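Local atomic coordinates of response regulator (Pseudomonas putida, PDB entry 3HDV), a protein that probably acts as a phosphorylation-controlled switch in two-component signalling, its receiver domain accepting a phosphoryl group and passing the signal on. Residues B[21-26]-B[115-120]; B[30-35]-B[119-124]; B[35-38]-B[42-45]; B[69-74]-B[102-107]. All coordinates share one frame; numbering follows the deposited sequence.

Overall arrangement
From the N terminus, helix 17-29 (interaction 1) and the turn and strand that follow it (interaction 2) open the two longest loops, both closed by helix 114-124 of the receiver domain. The two overlap, share Glu119 and Leu120, and have centres about 7 Å apart. Interaction 3 closes a short loop where strand 33-37 passes into helix 40-49; it lies inside the loop of interaction 1 and starts from the same stretch as interaction 2, sharing Val35. Interaction 4, in series with it, ties helix 67-75 to the segment leading into edge strand 106-109 and is nested inside the loops of interactions 1 and 2. Arg44 and Ala43 of interaction 3 meet Thr73 and Leu70 of interaction 4.

Interaction 1 of 4, residues B[21-26]-B[115-120]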
loop_
_atom_site.group_PDB
_atom_site.type_symbol
_atom_site.label_atom_id
_atom_site.label_comp_id
_atom_site.label_asym_id
_atom_site.label_seq_id
_atom_site.Cartn_x
_atom_site.Cartn_y
_atom_site.Cartn_z
ATOM N N GLU B 21 -0.461 -1.700 4.325
ATOM C CA GLU B 21 -1.678 -1.950 3.547
ATOM C C GLU B 21 -1.520 -1.801 2.021
ATOM O O GLU B 21 -2.148 -2.558 1.281
ATOM C CB GLU B 21 -2.903 -1.164 4.092
ATOM C CG GLU B 21 -3.387 -1.699 5.528
ATOM C CD GLU B 21 -3.916 -3.200 5.635
ATOM O OE1 GLU B 21 -4.471 -3.835 4.633
ATOM O OE2 GLU B 21 -3.784 -3.761 6.797
ATOM N N ALA B 22 -0.686 -0.854 1.574
ATOM C CA ALA B 22 -0.385 -0.641 0.113
ATOM C C ALA B 22 0.253 -1.864 -0.509
ATOM O O ALA B 22 -0.180 -2.322 -1.567
ATOM C CB ALA B 22 0.476 0.598 -0.128
ATOM N N LEU B 23 1.235 -2.437 0.184
ATOM C CA LEU B 23 1.923 -3.633 -0.277
ATOM C C LEU B 23 0.999 -4.842 -0.222
ATOM O O LEU B 23 1.003 -5.679 -1.123
ATOM C CB LEU B 23 3.179 -3.896 0.538
ATOM C CG LEU B 23 4.245 -4.876 0.074
ATOM C CD1 LEU B 23 4.602 -4.726 -1.485
ATOM C CD2 LEU B 23 5.511 -4.732 0.922
ATOM N N ILE B 24 0.197 -4.949 0.826
ATOM C CA ILE B 24 -0.777 -6.073 0.847
ATOM C C ILE B 24 -1.725 -5.998 -0.375
ATOM O O ILE B 24 -1.989 -7.018 -1.033
ATOM C CB ILE B 24 -1.566 -6.110 2.145
ATOM C CG1 ILE B 24 -0.620 -6.534 3.270
ATOM C CG2 ILE B 24 -2.766 -7.033 1.966
ATOM C CD1 ILE B 24 -1.214 -6.369 4.698
ATOM N N LEU B 25 -2.220 -4.791 -0.661
ATOM C CA LEU B 25 -3.068 -4.568 -1.826
ATOM C C LEU B 25 -2.337 -4.944 -3.144
ATOM O O LEU B 25 -2.919 -5.559 -4.038
ATOM C CB LEU B 25 -3.528 -3.102 -1.888
ATOM C CG LEU B 25 -4.350 -2.734 -3.124
ATOM C CD1 LEU B 25 -5.681 -3.524 -3.121
ATOM C CD2 LEU B 25 -4.581 -1.212 -3.170
ATOM N N TYR B 26 -1.088 -4.523 -3.274
ATOM C CA TYR B 26 -0.321 -4.807 -4.471
ATOM C C TYR B 26 -0.192 -6.318 -4.629
ATOM O O TYR B 26 -0.493 -6.843 -5.704
ATOM C CB TYR B 26 1.040 -4.103 -4.462
ATOM C CG TYR B 26 1.796 -4.237 -5.778
ATOM C CD1 TYR B 26 1.535 -3.362 -6.843
ATOM C CD2 TYR B 26 2.740 -5.258 -5.971
ATOM C CE1 TYR B 26 2.206 -3.499 -8.084
ATOM C CE2 TYR B 26 3.423 -5.410 -7.203
ATOM C CZ TYR B 26 3.148 -4.522 -8.250
ATOM O OH TYR B 26 3.836 -4.638 -9.455
ATOM N N GLY B 115 8.172 -4.135 -9.643
ATOM C CA GLY B 115 8.360 -5.165 -10.628
ATOM C C GLY B 115 9.442 -6.111 -10.159
ATOM O O GLY B 115 9.257 -7.328 -10.235
ATOM N N LYS B 116 10.570 -5.579 -9.689
ATOM C CA LYS B 116 11.625 -6.457 -9.138
ATOM C C LYS B 116 11.141 -7.232 -7.902
ATOM O O LYS B 116 11.425 -8.443 -7.743
ATOM C CB LYS B 116 12.864 -5.654 -8.760
ATOM C CG LYS B 116 14.033 -6.477 -8.144
ATOM C CD LYS B 116 15.056 -5.519 -7.486
ATOM C CE LYS B 116 16.449 -6.182 -7.245
ATOM N NZ LYS B 116 17.480 -5.149 -6.763
ATOM N N LEU B 117 10.435 -6.538 -7.012
ATOM C CA LEU B 117 9.839 -7.230 -5.836
ATOM C C LEU B 117 8.979 -8.439 -6.230
ATOM O O LEU B 117 9.123 -9.520 -5.664
ATOM C CB LEU B 117 9.017 -6.268 -4.960
ATOM C CG LEU B 117 8.392 -6.852 -3.676
ATOM C CD1 LEU B 117 9.401 -7.551 -2.690
ATOM C CD2 LEU B 117 7.637 -5.713 -2.919
ATOM N N LEU B 118 8.063 -8.230 -7.167
ATOM C CA LEU B 118 7.185 -9.290 -7.596
ATOM C C LEU B 118 7.975 -10.485 -8.209
ATOM O O LEU B 118 7.676 -11.666 -7.940
ATOM C CB LEU B 118 6.117 -8.709 -8.529
ATOM C CG LEU B 118 4.982 -9.617 -8.983
ATOM C CD1 LEU B 118 3.948 -9.889 -7.838
ATOM C CD2 LEU B 118 4.315 -9.118 -10.381
ATOM N N GLU B 119 9.016 -10.188 -8.986
ATOM C CA GLU B 119 9.893 -11.248 -9.536
ATOM C C GLU B 119 10.493 -12.099 -8.426
ATOM O O GLU B 119 10.438 -13.319 -8.488
ATOM C CB GLU B 119 11.019 -10.633 -10.366
ATOM C CG GLU B 119 10.567 -10.205 -11.732
ATOM C CD GLU B 119 11.674 -9.552 -12.546
ATOM O OE1 GLU B 119 11.337 -8.646 -13.362
ATOM O OE2 GLU B 119 12.869 -9.924 -12.359
ATOM N N LEU B 120 11.054 -11.450 -7.397
ATOM C CA LEU B 120 11.569 -12.163 -6.217
ATOM C C LEU B 120 10.504 -12.976 -5.499
ATOM O O LEU B 120 10.766 -14.106 -5.130
ATOM C CB LEU B 120 12.230 -11.206 -5.224
ATOM C CG LEU B 120 13.383 -10.351 -5.708
ATOM C CD1 LEU B 120 13.725 -9.289 -4.629
ATOM C CD2 LEU B 120 14.612 -11.196 -6.092
#
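In the CheY-like receiver fold, the first and last helices pack on the same face of the parallel sheet, and here Leu23 and Tyr26 of helix 17-29 meet Leu117 and Leu118 of helix 114-124. The short segments cross at -62° with their axes 12.5 Å apart at closest approach, a wide spacing that only long side chains bridge. Leu23 and Leu117 do so tip to tip: Leu23 CD1 lies 3.5 Å from Leu117 CD2, tighter than usual van der Waals contact. Both leucines carry CG anti to the backbone N (chi1 -166° for Leu23 and -178° for Leu117), which sends the branched ends out into the groove between the helices. Beneath this pair lies the sheet, Leu23 resting on Val12 and Leu117 on Ile85. One residue on, Leu118 CB stands at the edge of the Tyr26 ring, near its plane and 4.5 Å from Tyr26 CE2. Nearer the helix start the hydroxyl passes Gly115, with Tyr26 OH 4.4 Å from Gly115 N and no hydrogen bond between them. Leu25 of a second subunit also packs on Tyr26. With no polar bond joining the segments, the contact is an apolar helix-helix junction typical of the alpha/beta receiver domain, in which the terminal helix returns to cross the first.

Interaction 2 of 4, residues B[30-35]-B[119-124]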
loop_
_atom_site.group_PDB
_atom_site.type_symbol
_atom_site.label_atom_id
_atom_site.label_comp_id
_atom_site.label_asym_id
_atom_site.label_seq_id
_atom_site.Cartn_x
_atom_site.Cartn_y
_atom_site.Cartn_z
ATOM N N ARG B 30 -2.163 -8.880 -7.542
ATOM C CA ARG B 30 -1.384 -9.790 -8.407
ATOM C C ARG B 30 -1.659 -11.249 -8.089
ATOM O O ARG B 30 -0.887 -12.121 -8.487
ATOM C CB ARG B 30 0.122 -9.505 -8.287
ATOM C CG ARG B 30 0.538 -8.101 -8.740
ATOM C CD ARG B 30 0.110 -7.852 -10.174
ATOM N NE ARG B 30 0.783 -8.780 -11.079
ATOM C CZ ARG B 30 0.483 -8.978 -12.364
ATOM N NH1 ARG B 30 -0.514 -8.306 -12.962
ATOM N NH2 ARG B 30 1.194 -9.869 -13.058
ATOM N N GLY B 31 -2.763 -11.505 -7.384
ATOM C CA GLY B 31 -3.185 -12.844 -6.990
ATOM C C GLY B 31 -2.446 -13.541 -5.862
ATOM O O GLY B 31 -2.584 -14.776 -5.701
ATOM N N ILE B 32 -1.678 -12.777 -5.064
ATOM C CA ILE B 32 -0.923 -13.339 -3.945
ATOM C C ILE B 32 -1.535 -12.889 -2.607
ATOM O O ILE B 32 -1.606 -11.677 -2.318
ATOM C CB ILE B 32 0.562 -12.913 -3.981
ATOM C CG1 ILE B 32 1.258 -13.396 -5.277
ATOM C CG2 ILE B 32 1.296 -13.400 -2.729
ATOM C CD1 ILE B 32 2.465 -12.588 -5.648
ATOM N N ASP B 33 -1.963 -13.863 -1.806
ATOM C CA ASP B 33 -2.504 -13.622 -0.485
ATOM C C ASP B 33 -1.441 -13.006 0.441
ATOM O O ASP B 33 -0.286 -13.416 0.415
ATOM C CB ASP B 33 -2.890 -14.953 0.095
ATOM C CG ASP B 33 -4.124 -14.897 0.898
ATOM O OD1 ASP B 33 -4.596 -13.759 1.243
ATOM O OD2 ASP B 33 -4.615 -16.028 1.193
ATOM N N ALA B 34 -1.837 -12.043 1.264
ATOM C CA ALA B 34 -0.861 -11.389 2.144
ATOM C C ALA B 34 -1.494 -10.977 3.422
ATOM O O ALA B 34 -2.637 -10.631 3.430
ATOM C CB ALA B 34 -0.232 -10.175 1.437
ATOM N N VAL B 35 -0.730 -10.980 4.514
ATOM C CA VAL B 35 -1.264 -10.498 5.794
ATOM C C VAL B 35 -0.224 -9.574 6.374
ATOM O O VAL B 35 0.914 -9.612 5.932
ATOM C CB VAL B 35 -1.555 -11.641 6.783
ATOM C CG1 VAL B 35 -2.854 -12.389 6.326
ATOM C CG2 VAL B 35 -0.364 -12.609 6.897
ATOM N N GLU B 119 9.016 -10.188 -8.986
ATOM C CA GLU B 119 9.893 -11.248 -9.536
ATOM C C GLU B 119 10.493 -12.099 -8.426
ATOM O O GLU B 119 10.438 -13.319 -8.488
ATOM C CB GLU B 119 11.019 -10.633 -10.366
ATOM C CG GLU B 119 10.567 -10.205 -11.732
ATOM C CD GLU B 119 11.674 -9.552 -12.546
ATOM O OE1 GLU B 119 11.337 -8.646 -13.362
ATOM O OE2 GLU B 119 12.869 -9.924 -12.359
ATOM N N LEU B 120 11.054 -11.450 -7.397
ATOM C CA LEU B 120 11.569 -12.163 -6.217
ATOM C C LEU B 120 10.504 -12.976 -5.499
ATOM O O LEU B 120 10.766 -14.106 -5.130
ATOM C CB LEU B 120 12.230 -11.206 -5.224
ATOM C CG LEU B 120 13.383 -10.351 -5.708
ATOM C CD1 LEU B 120 13.725 -9.289 -4.629
ATOM C CD2 LEU B 120 14.612 -11.196 -6.092
ATOM N N VAL B 121 9.316 -12.405 -5.295
ATOM C CA VAL B 121 8.211 -13.118 -4.629
ATOM C C VAL B 121 7.724 -14.367 -5.406
ATOM O O VAL B 121 7.621 -15.474 -4.843
ATOM C CB VAL B 121 7.008 -12.161 -4.334
ATOM C CG1 VAL B 121 5.826 -12.945 -3.867
ATOM C CG2 VAL B 121 7.398 -11.102 -3.305
ATOM N N ASN B 122 7.423 -14.170 -6.688
ATOM C CA ASN B 122 7.040 -15.260 -7.602
ATOM C C ASN B 122 8.059 -16.391 -7.629
ATOM O O ASN B 122 7.683 -17.572 -7.533
ATOM C CB ASN B 122 6.806 -14.704 -9.014
ATOM C CG ASN B 122 5.477 -13.958 -9.128
ATOM O OD1 ASN B 122 4.582 -14.176 -8.331
ATOM N ND2 ASN B 122 5.343 -13.089 -10.134
ATOM N N LYS B 123 9.342 -16.027 -7.703
ATOM C CA LYS B 123 10.425 -16.993 -7.685
ATOM C C LYS B 123 10.508 -17.778 -6.382
ATOM O O LYS B 123 10.630 -19.018 -6.396
ATOM C CB LYS B 123 11.755 -16.293 -8.005
ATOM C CG LYS B 123 13.000 -17.182 -7.878
ATOM C CD LYS B 123 14.150 -16.592 -8.701
ATOM C CE LYS B 123 15.512 -17.186 -8.310
ATOM N NZ LYS B 123 16.652 -16.468 -8.998
ATOM N N GLU B 124 10.468 -17.078 -5.249
ATOM C CA GLU B 124 10.486 -17.745 -3.951
ATOM C C GLU B 124 9.273 -18.621 -3.715
ATOM O O GLU B 124 9.393 -19.704 -3.155
ATOM C CB GLU B 124 10.613 -16.746 -2.806
ATOM C CG GLU B 124 12.034 -16.306 -2.532
ATOM C CD GLU B 124 12.962 -17.448 -2.106
ATOM O OE1 GLU B 124 12.714 -18.149 -1.106
ATOM O OE2 GLU B 124 13.987 -17.612 -2.755
#
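The turn that leads from helix 17-29 into edge strand 33-37 of the receiver domain is covered by the C-terminal helix, through Ile32 against Val121 and Asn122. The preceding helix ends in a Schellman motif: Gly31, with positive phi, is its C-prime residue, Ile32 N bonds to Leu27 O and Gly31 N to Lys28 O. Released from the helix in this way, the chain turns the side chain of Ile32 toward helix 114-124. A single methyl does the touching. Ile32 CD1 lies 3.8 Å from Val121 CG1, the two side chains crossing obliquely. The isoleucine holds CG1 beside its backbone N (chi1 -61°) and extends CD1 beyond it, while the valine offers the methyl that stands anti to its own N (chi1 171°). The same Ile32 CD1 also comes within 3.8 Å of Asn122 OD1. Although the CA-CB bond of Asn122 does not aim at the turn, its amide end swings nearer. The area shared is small, 90 Å² over both sides, but Ile32 is buried by more than these two residues: Val10 of the neighbouring strand, Leu118, Leu125 and Ile127 also pack on it. Asp33, at the start of the strand, forms a salt bridge with Arg52. No hydrogen bond or ion pair links the two segments, consistent with an apolar contact that rests on burial of the Ile32 methyl, with the amide oxygen of Asn122 as a polar neighbour rather than an anchor.

Interaction 3 of 4, residues B[35-38]-B[42-45]; sequences VGAD and EARL
Ala37, Asp38 and Glu42 bring the end of strand 33-37 against the first turns of helix 40-49, a beta-alpha junction of the receiver fold where an edge strand of the parallel sheet passes into the next helix. The direct polar link is one hydrogen bond: Asp38 N donates to Glu42 OE1 over 2.8 Å, with an N-H...O angle of 152°. The donor comes from above the carboxylate, 39° out of its plane. A second link runs through a water, which donates to Asp38 OD1 at 2.6 Å and accepts from Glu42 N at 3.0 Å, so both ends of Glu42 are coupled to the same aspartate. The like charges probably work against this pairing. Asp38 OD1 and Glu42 OE1, both acceptors, stand 3.2 Å apart with the carboxylate planes nearly perpendicular; the backbone N-H, the water and the nearby start of the helix probably ease the repulsion. Asp38 reaches this place by setting CG between its backbone N and carbonyl carbon (chi1 73°). Replacing Glu42 by an alanine is likely to leave the Asp38 N-H without its carboxylate mate and Ala37 CA without the acid that now overlies it. The apolar pair is Ala37 CB and Ala43 CB, 4.2 Å apart; Ala37 CB also packs against the helix backbone, 3.5 Å from Ala43 N. Ala37 is bonded through its backbone to Val12 and Asp14 and packs on Leu11, while Ala43 rests on Val13 and on Leu70 of helix 67-75, so edge strand, central sheet and two helices converge here.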
loop_
_atom_site.group_PDB
_atom_site.type_symbol
_atom_site.label_atom_id
_atom_site.label_comp_id
_atom_site.label_asym_id
_atom_site.label_seq_id
_atom_site.Cartn_x
_atom_site.Cartn_y
_atom_site.Cartn_z
ATOM N N VAL B 35 -0.730 -10.980 4.514
ATOM C CA VAL B 35 -1.264 -10.498 5.794
ATOM C C VAL B 35 -0.224 -9.574 6.374
ATOM O O VAL B 35 0.914 -9.612 5.932
ATOM C CB VAL B 35 -1.555 -11.641 6.783
ATOM C CG1 VAL B 35 -2.854 -12.389 6.326
ATOM C CG2 VAL B 35 -0.364 -12.609 6.897
ATOM N N GLY B 36 -0.611 -8.739 7.329
ATOM C CA GLY B 36 0.296 -7.709 7.835
ATOM C C GLY B 36 0.540 -7.824 9.309
ATOM O O GLY B 36 -0.369 -8.225 10.046
ATOM N N ALA B 37 1.748 -7.481 9.722
ATOM C CA ALA B 37 2.139 -7.398 11.147
ATOM C C ALA B 37 2.733 -6.009 11.349
ATOM O O ALA B 37 3.470 -5.505 10.456
ATOM C CB ALA B 37 3.204 -8.427 11.456
ATOM N N ASP B 38 2.462 -5.391 12.504
ATOM C CA ASP B 38 2.882 -4.010 12.728
ATOM C C ASP B 38 4.215 -3.847 13.407
ATOM O O ASP B 38 4.596 -2.719 13.810
ATOM C CB ASP B 38 1.772 -3.216 13.436
ATOM C CG ASP B 38 1.608 -3.584 14.935
ATOM O OD1 ASP B 38 2.334 -4.473 15.472
ATOM O OD2 ASP B 38 0.713 -2.941 15.575
ATOM N N GLU B 42 4.324 -8.741 16.652
ATOM C CA GLU B 42 3.228 -9.259 15.863
ATOM C C GLU B 42 3.724 -10.181 14.760
ATOM O O GLU B 42 3.055 -11.181 14.441
ATOM C CB GLU B 42 2.383 -8.140 15.276
ATOM C CG GLU B 42 0.925 -8.254 15.543
ATOM C CD GLU B 42 0.069 -7.646 14.440
ATOM O OE1 GLU B 42 0.384 -6.540 14.001
ATOM O OE2 GLU B 42 -0.909 -8.309 13.993
ATOM N N ALA B 43 4.898 -9.889 14.189
ATOM C CA ALA B 43 5.478 -10.785 13.169
ATOM C C ALA B 43 5.700 -12.183 13.761
ATOM O O ALA B 43 5.378 -13.170 13.112
ATOM C CB ALA B 43 6.830 -10.261 12.595
ATOM N N ARG B 44 6.317 -12.264 14.951
ATOM C CA ARG B 44 6.635 -13.569 15.574
ATOM C C ARG B 44 5.313 -14.344 15.912
ATOM O O ARG B 44 5.197 -15.544 15.660
ATOM C CB ARG B 44 7.528 -13.375 16.806
ATOM C CG ARG B 44 8.995 -13.140 16.481
ATOM C CD ARG B 44 9.847 -13.092 17.762
ATOM N NE ARG B 44 9.523 -11.890 18.498
ATOM C CZ ARG B 44 10.275 -10.794 18.480
ATOM N NH1 ARG B 44 11.408 -10.752 17.780
ATOM N NH2 ARG B 44 9.873 -9.734 19.146
ATOM N N LEU B 45 4.297 -13.634 16.377
ATOM C CA LEU B 45 2.965 -14.234 16.547
ATOM C C LEU B 45 2.401 -14.869 15.281
ATOM O O LEU B 45 1.996 -16.037 15.301
ATOM C CB LEU B 45 1.978 -13.217 17.110
ATOM C CG LEU B 45 2.270 -12.817 18.562
ATOM C CD1 LEU B 45 1.336 -11.695 18.964
ATOM C CD2 LEU B 45 2.094 -14.061 19.503
HETATM O O HOH W 1 4.284 -5.786 16.505
#

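Interaction 4 of 4, residues B[69-74]-B[102-107]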
loop_
_atom_site.group_PDB
_atom_site.type_symbol
_atom_site.label_atom_id
_atom_site.label_comp_id
_atom_site.label_asym_id
_atom_site.label_seq_id
_atom_site.Cartn_x
_atom_site.Cartn_y
_atom_site.Cartn_z
ATOM N N ASP B 69 16.814 -7.050 14.297
ATOM C CA ASP B 69 16.601 -7.882 15.492
ATOM C C ASP B 69 15.542 -8.949 15.205
ATOM O O ASP B 69 15.696 -10.085 15.637
ATOM C CB ASP B 69 16.145 -7.022 16.669
ATOM C CG ASP B 69 17.293 -6.292 17.358
ATOM O OD1 ASP B 69 18.448 -6.720 17.241
ATOM O OD2 ASP B 69 17.029 -5.291 18.039
ATOM N N LEU B 70 14.474 -8.604 14.479
ATOM C CA LEU B 70 13.440 -9.583 14.147
ATOM C C LEU B 70 14.027 -10.727 13.339
ATOM O O LEU B 70 13.809 -11.904 13.649
ATOM C CB LEU B 70 12.279 -8.934 13.395
ATOM C CG LEU B 70 11.299 -9.862 12.642
ATOM C CD1 LEU B 70 10.517 -10.783 13.633
ATOM C CD2 LEU B 70 10.307 -9.073 11.797
ATOM N N ILE B 71 14.789 -10.407 12.305
ATOM C CA ILE B 71 15.451 -11.418 11.510
ATOM C C ILE B 71 16.365 -12.334 12.339
ATOM O O ILE B 71 16.340 -13.552 12.178
ATOM C CB ILE B 71 16.231 -10.773 10.284
ATOM C CG1 ILE B 71 15.211 -10.071 9.376
ATOM C CG2 ILE B 71 17.020 -11.832 9.530
ATOM C CD1 ILE B 71 15.810 -9.157 8.282
ATOM N N ARG B 72 17.160 -11.751 13.219
ATOM C CA ARG B 72 18.012 -12.534 14.110
ATOM C C ARG B 72 17.207 -13.526 14.945
ATOM O O ARG B 72 17.578 -14.686 15.048
ATOM C CB ARG B 72 18.761 -11.615 15.072
ATOM C CG ARG B 72 20.114 -11.185 14.607
ATOM C CD ARG B 72 20.433 -9.892 15.326
ATOM N NE ARG B 72 21.677 -9.316 14.865
ATOM C CZ ARG B 72 22.068 -8.078 15.146
ATOM N NH1 ARG B 72 21.298 -7.288 15.883
ATOM N NH2 ARG B 72 23.232 -7.637 14.687
ATOM N N THR B 73 16.098 -13.092 15.530
ATOM C CA THR B 73 15.312 -14.066 16.321
ATOM C C THR B 73 14.696 -15.150 15.446
ATOM O O THR B 73 14.549 -16.316 15.893
ATOM C CB THR B 73 14.224 -13.428 17.167
ATOM O OG1 THR B 73 13.196 -12.880 16.331
ATOM C CG2 THR B 73 14.809 -12.388 18.093
ATOM N N ILE B 74 14.304 -14.790 14.209
ATOM C CA ILE B 74 13.780 -15.804 13.291
ATOM C C ILE B 74 14.847 -16.875 12.986
ATOM O O ILE B 74 14.563 -18.059 13.015
ATOM C CB ILE B 74 13.161 -15.213 11.987
ATOM C CG1 ILE B 74 11.909 -14.406 12.320
ATOM C CG2 ILE B 74 12.801 -16.337 11.002
ATOM C CD1 ILE B 74 11.427 -13.489 11.188
ATOM N N LEU B 102 22.796 -12.730 7.502
ATOM C CA LEU B 102 21.624 -13.469 7.974
ATOM C C LEU B 102 20.844 -14.214 6.864
ATOM O O LEU B 102 19.864 -14.895 7.143
ATOM C CB LEU B 102 20.705 -12.601 8.851
ATOM C CG LEU B 102 21.377 -12.061 10.132
ATOM C CD1 LEU B 102 20.591 -10.952 10.805
ATOM C CD2 LEU B 102 21.704 -13.187 11.118
ATOM N N GLY B 103 21.257 -14.099 5.607
ATOM C CA GLY B 103 20.720 -15.000 4.591
ATOM C C GLY B 103 19.424 -14.555 3.927
ATOM O O GLY B 103 18.685 -15.399 3.367
ATOM N N VAL B 104 19.121 -13.258 3.907
ATOM C CA VAL B 104 17.862 -12.824 3.305
ATOM C C VAL B 104 17.821 -13.172 1.809
ATOM O O VAL B 104 18.848 -13.320 1.191
ATOM C CB VAL B 104 17.548 -11.337 3.616
ATOM C CG1 VAL B 104 17.496 -11.117 5.114
ATOM C CG2 VAL B 104 18.580 -10.371 2.943
ATOM N N VAL B 105 16.644 -13.322 1.231
ATOM C CA VAL B 105 16.494 -13.531 -0.241
ATOM C C VAL B 105 17.043 -12.318 -1.021
ATOM O O VAL B 105 17.773 -12.475 -2.011
ATOM C CB VAL B 105 15.010 -13.729 -0.581
ATOM C CG1 VAL B 105 14.708 -13.690 -2.138
ATOM C CG2 VAL B 105 14.524 -15.056 0.065
ATOM N N ASP B 106 16.649 -11.104 -0.613
ATOM C CA ASP B 106 17.257 -9.912 -1.203
ATOM C C ASP B 106 17.031 -8.754 -0.261
ATOM O O ASP B 106 16.272 -8.899 0.716
ATOM C CB ASP B 106 16.621 -9.581 -2.565
ATOM C CG ASP B 106 17.593 -8.875 -3.522
ATOM O OD1 ASP B 106 18.631 -8.253 -3.120
ATOM O OD2 ASP B 106 17.322 -8.978 -4.726
ATOM N N PHE B 107 17.655 -7.602 -0.583
ATOM C CA PHE B 107 17.647 -6.424 0.276
ATOM C C PHE B 107 17.374 -5.305 -0.713
ATOM O O PHE B 107 18.250 -4.949 -1.491
ATOM C CB PHE B 107 19.025 -6.303 0.950
ATOM C CG PHE B 107 19.160 -5.201 1.986
ATOM C CD1 PHE B 107 19.469 -5.520 3.303
ATOM C CD2 PHE B 107 19.069 -3.845 1.635
ATOM C CE1 PHE B 107 19.631 -4.521 4.297
ATOM C CE2 PHE B 107 19.220 -2.817 2.622
ATOM C CZ PHE B 107 19.508 -3.160 3.947
#
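In this receiver fold, Ile71 of helix 67-75 packs on Leu102 and Val104, at the turn between helix 93-101 and the last strand, 106-109. The tight part is apolar and centred on Ile71, whose two branches serve different partners. Its CG2 lies 3.8 Å from Leu102 CB, while Ile71 CD1 reaches on to Val104 CG1 at 4.1 Å, where the side chains cross at about a right angle. In the isoleucine, chi1 -62° sets CG1 beside the backbone N and CG2 anti to it, which turns CG2 to Leu102 and CD1 to Val104. Ile71 and Val104 are both buried and meet again on Val86 of strand 83-88. Toward solvent the contact thins to one aliphatic touch, Arg72 CG against Leu102 CD1 at 3.8 Å. Arg72 is exposed, and its extended chain carries the guanidinium away from the leucine. Gly103, with positive phi, turns the chain out of the helix between the two packing residues. No hydrogen bond joins the two segments themselves, though Arg75, just beyond the first, bonds to Leu102 O. On the outer side Arg72 pairs with Asp69 one turn back in a salt bridge: Arg72 NH1 stands 3.2 Å from Asp69 OD1, which lies 6° out of the guanidinium plane.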